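Local coordinates for bartonella effector protein (Bep) substrate of VirB T4SS (Bartonella sp. 1-1C, PDB 4PY3) that probably transfers AMP from ATP to threonine or tyrosine hydroxyls of target proteins through the N-terminal FIC domain of a VirB-translocated effector, at residues H39-A44 with Q67-S72. Numbering follows the deposited sequence.
Sequences HYAKKA and QRLFES
Tyr40 lays one face of its ring over the side chain of Ser72, whose CB sits 4.2 Å from the ring centroid and 21° off the normal, a CH-pi contact displaced toward the CG and CD1 rim. The Tyr40 CG stands anti to its carbonyl carbon and beside the backbone N (chi1 -74°), which places the ring where its face meets Ser72 CB. His39 ND1 lies above the middle of the opposite face, so the phenol is flanked on both faces, and the ring also meets that of His25. Next to Tyr40 and one turn further along helix 30-48, Ala41 and Ala44 bring the two backbones together. The CA atoms of Ala41 and Leu69 are just 4.5 Å apart, and Ala41 CA rests 3.7 Å from Leu69 O. The methyl of Ala44 points at the neighbouring helix, its CB 3.1 Å from Arg68 O, a tight fit against the carbonyl. Leu69 runs its side chain back toward helix 30-48: with CG anti to the carbonyl carbon (chi1 -70°), CD2 comes 3.7 Å from Ala41 O and 4.2 Å from Ala41 CB. Leu69 is buried and also touches Thr162 of helix 159-173. The end of Arg68 leads away from helix 30-48, and there NH1 donates to the syn lone pair of Glu71 OE2 at 2.8 Å. That carboxylate oxygen lies at the edge of the guanidinium, nearly in its plane, and with NE bonded to Tyr64 OH the group is held from two sides. The bridge links residues three apart near the end of helix 59-70. The contact is thus close, alanine-mediated helix-helix packing near the surface, in which helix 30-48 lies against the C-terminal end of helix 59-70 in the helical FIC fold.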
ATOM      1  N   HIS A  39       9.866  13.331   1.708  1.00 62.16           N
ATOM      2  CA  HIS A  39       9.728  14.527   2.535  1.00 61.82           C
ATOM      3  C   HIS A  39       8.267  14.871   2.839  1.00 58.79           C
ATOM      4  O   HIS A  39       7.886  14.989   4.002  1.00 59.54           O
ATOM      5  CB  HIS A  39      10.406  15.730   1.878  1.00 62.90           C
ATOM      6  CG  HIS A  39      10.297  16.985   2.679  1.00 64.59           C
ATOM      7  ND1 HIS A  39       9.408  17.998   2.388  1.00 63.50           N
ATOM      8  CD2 HIS A  39      10.963  17.373   3.790  1.00 67.71           C
ATOM      9  CE1 HIS A  39       9.542  18.964   3.282  1.00 65.82           C
ATOM     10  NE2 HIS A  39      10.477  18.605   4.144  1.00 68.41           N
ATOM     11  N   TYR A  40       7.452  15.008   1.797  1.00 55.32           N
ATOM     12  CA  TYR A  40       6.041  15.371   1.969  1.00 53.04           C
ATOM     13  C   TYR A  40       5.230  14.281   2.667  1.00 51.38           C
ATOM     14  O   TYR A  40       4.352  14.580   3.463  1.00 50.85           O
ATOM     15  CB  TYR A  40       5.403  15.765   0.628  1.00 51.30           C
ATOM     16  CG  TYR A  40       5.882  17.122   0.182  1.00 52.22           C
ATOM     17  CD1 TYR A  40       5.521  18.265   0.887  1.00 53.44           C
ATOM     18  CD2 TYR A  40       6.713  17.268  -0.919  1.00 52.53           C
ATOM     19  CE1 TYR A  40       5.961  19.518   0.506  1.00 55.28           C
ATOM     20  CE2 TYR A  40       7.154  18.519  -1.310  1.00 54.12           C
ATOM     21  CZ  TYR A  40       6.772  19.638  -0.593  1.00 55.58           C
ATOM     22  OH  TYR A  40       7.208  20.882  -0.970  1.00 58.32           O
ATOM     23  N   ALA A  41       5.525  13.027   2.351  1.00 50.89           N
ATOM     24  CA  ALA A  41       4.863  11.899   2.988  1.00 50.84           C
ATOM     25  C   ALA A  41       5.037  11.961   4.507  1.00 52.42           C
ATOM     26  O   ALA A  41       4.074  11.800   5.246  1.00 51.23           O
ATOM     27  CB  ALA A  41       5.402  10.590   2.443  1.00 51.33           C
ATOM     28  N   LYS A  42       6.261  12.235   4.949  1.00 54.87           N
ATOM     29  CA  LYS A  42       6.555  12.378   6.371  1.00 57.35           C
ATOM     30  C   LYS A  42       5.764  13.520   7.004  1.00 56.32           C
ATOM     31  O   LYS A  42       5.242  13.379   8.112  1.00 57.49           O
ATOM     32  CB  LYS A  42       8.074  12.545   6.616  1.00 60.92           C
ATOM     33  CG  LYS A  42       8.808  11.216   6.624  1.00 63.27           C
ATOM     34  CD  LYS A  42      10.249  11.355   7.063  1.00 67.65           C
ATOM     35  CE  LYS A  42      11.125  11.925   5.962  1.00 68.56           C
ATOM     36  NZ  LYS A  42      12.545  11.991   6.398  1.00 73.28           N
ATOM     37  N   LYS A  43       5.675  14.650   6.311  1.00 55.03           N
ATOM     38  CA  LYS A  43       4.910  15.790   6.819  1.00 54.05           C
ATOM     39  C   LYS A  43       3.437  15.454   6.953  1.00 51.27           C
ATOM     40  O   LYS A  43       2.797  15.862   7.913  1.00 51.57           O
ATOM     41  CB  LYS A  43       5.072  17.010   5.906  1.00 54.25           C
ATOM     42  CG  LYS A  43       6.458  17.595   5.824  1.00 56.82           C
ATOM     43  CD  LYS A  43       6.962  18.105   7.153  1.00 59.56           C
ATOM     44  CE  LYS A  43       8.240  18.894   6.878  1.00 62.44           C
ATOM     45  NZ  LYS A  43       8.579  19.905   7.897  1.00 65.98           N
ATOM     46  N   ALA A  44       2.912  14.714   5.990  1.00 49.11           N
ATOM     47  CA  ALA A  44       1.494  14.379   5.963  1.00 47.67           C
ATOM     48  C   ALA A  44       1.153  13.396   7.074  1.00 48.21           C
ATOM     49  O   ALA A  44       0.093  13.491   7.688  1.00 48.16           O
ATOM     50  CB  ALA A  44       1.109  13.806   4.607  1.00 46.35           C
ATOM     51  N   GLN A  67      -3.953   9.456  -0.623  1.00 33.96           N
ATOM     52  CA  GLN A  67      -4.246  10.841  -0.962  1.00 34.54           C
ATOM     53  C   GLN A  67      -3.395  11.781  -0.108  1.00 35.06           C
ATOM     54  O   GLN A  67      -2.724  12.671  -0.629  1.00 34.97           O
ATOM     55  CB  GLN A  67      -5.730  11.157  -0.779  1.00 35.43           C
ATOM     56  CG  GLN A  67      -6.195  12.361  -1.587  1.00 36.20           C
ATOM     57  CD  GLN A  67      -7.707  12.537  -1.610  1.00 37.20           C
ATOM     58  OE1 GLN A  67      -8.467  11.618  -1.309  1.00 37.46           O
ATOM     59  NE2 GLN A  67      -8.149  13.730  -1.985  1.00 38.12           N
ATOM     60  N   ARG A  68      -3.401  11.571   1.203  1.00 35.45           N
ATOM     61  CA  ARG A  68      -2.646  12.435   2.097  1.00 36.18           C
ATOM     62  C   ARG A  68      -1.146  12.326   1.884  1.00 36.00           C
ATOM     63  O   ARG A  68      -0.435  13.321   1.962  1.00 36.67           O
ATOM     64  CB  ARG A  68      -2.986  12.137   3.553  1.00 37.22           C
ATOM     65  CG  ARG A  68      -4.351  12.662   3.983  1.00 38.03           C
ATOM     66  CD  ARG A  68      -4.351  14.179   3.975  1.00 38.83           C
ATOM     67  NE  ARG A  68      -5.587  14.743   4.491  1.00 39.75           N
ATOM     68  CZ  ARG A  68      -6.067  15.942   4.170  1.00 40.57           C
ATOM     69  NH1 ARG A  68      -5.431  16.732   3.300  1.00 40.28           N
ATOM     70  NH2 ARG A  68      -7.208  16.357   4.708  1.00 41.64           N
ATOM     71  N   LEU A  69      -0.666  11.123   1.625  1.00 35.47           N
ATOM     72  CA  LEU A  69       0.764  10.903   1.477  1.00 35.73           C
ATOM     73  C   LEU A  69       1.312  11.528   0.210  1.00 35.86           C
ATOM     74  O   LEU A  69       2.454  11.967   0.204  1.00 36.56           O
ATOM     75  CB  LEU A  69       1.096   9.412   1.474  1.00 35.42           C
ATOM     76  CG  LEU A  69       0.932   8.631   2.789  1.00 36.09           C
ATOM     77  CD1 LEU A  69       1.414   7.206   2.575  1.00 35.86           C
ATOM     78  CD2 LEU A  69       1.693   9.276   3.928  1.00 37.30           C
ATOM     79  N   PHE A  70       0.498  11.580  -0.846  1.00 35.33           N
ATOM     80  CA  PHE A  70       0.986  11.949  -2.170  1.00 35.19           C
ATOM     81  C   PHE A  70       0.309  13.140  -2.864  1.00 35.27           C
ATOM     82  O   PHE A  70       0.701  13.484  -3.963  1.00 35.21           O
ATOM     83  CB  PHE A  70       0.922  10.726  -3.077  1.00 34.55           C
ATOM     84  CG  PHE A  70       1.788   9.602  -2.606  1.00 34.71           C
ATOM     85  CD1 PHE A  70       3.167   9.716  -2.659  1.00 35.53           C
ATOM     86  CD2 PHE A  70       1.234   8.437  -2.114  1.00 34.48           C
ATOM     87  CE1 PHE A  70       3.979   8.684  -2.202  1.00 36.01           C
ATOM     88  CE2 PHE A  70       2.032   7.407  -1.659  1.00 34.94           C
ATOM     89  CZ  PHE A  70       3.410   7.526  -1.699  1.00 35.68           C
ATOM     90  N   GLU A  71      -0.642  13.803  -2.216  1.00 35.52           N
ATOM     91  CA  GLU A  71      -1.376  14.908  -2.852  1.00 35.56           C
ATOM     92  C   GLU A  71      -0.527  16.127  -3.196  1.00 36.08           C
ATOM     93  O   GLU A  71      -0.933  16.943  -4.034  1.00 36.22           O
ATOM     94  CB  GLU A  71      -2.593  15.337  -2.023  1.00 36.41           C
ATOM     95  CG  GLU A  71      -2.290  15.906  -0.642  1.00 37.46           C
ATOM     96  CD  GLU A  71      -3.496  15.949   0.287  1.00 38.23           C
ATOM     97  OE1 GLU A  71      -4.595  15.436  -0.076  1.00 38.30           O
ATOM     98  OE2 GLU A  71      -3.341  16.510   1.401  1.00 39.29           O
ATOM     99  N   SER A  72       0.632  16.277  -2.550  1.00 36.07           N
ATOM    100  CA  SER A  72       1.539  17.385  -2.868  1.00 36.59           C
ATOM    101  C   SER A  72       2.426  17.078  -4.076  1.00 36.09           C
ATOM    102  O   SER A  72       3.037  17.991  -4.639  1.00 37.02           O
ATOM    103  CB  SER A  72       2.416  17.739  -1.673  1.00 37.55           C
ATOM    104  OG  SER A  72       1.665  18.371  -0.658  1.00 38.24           O
TER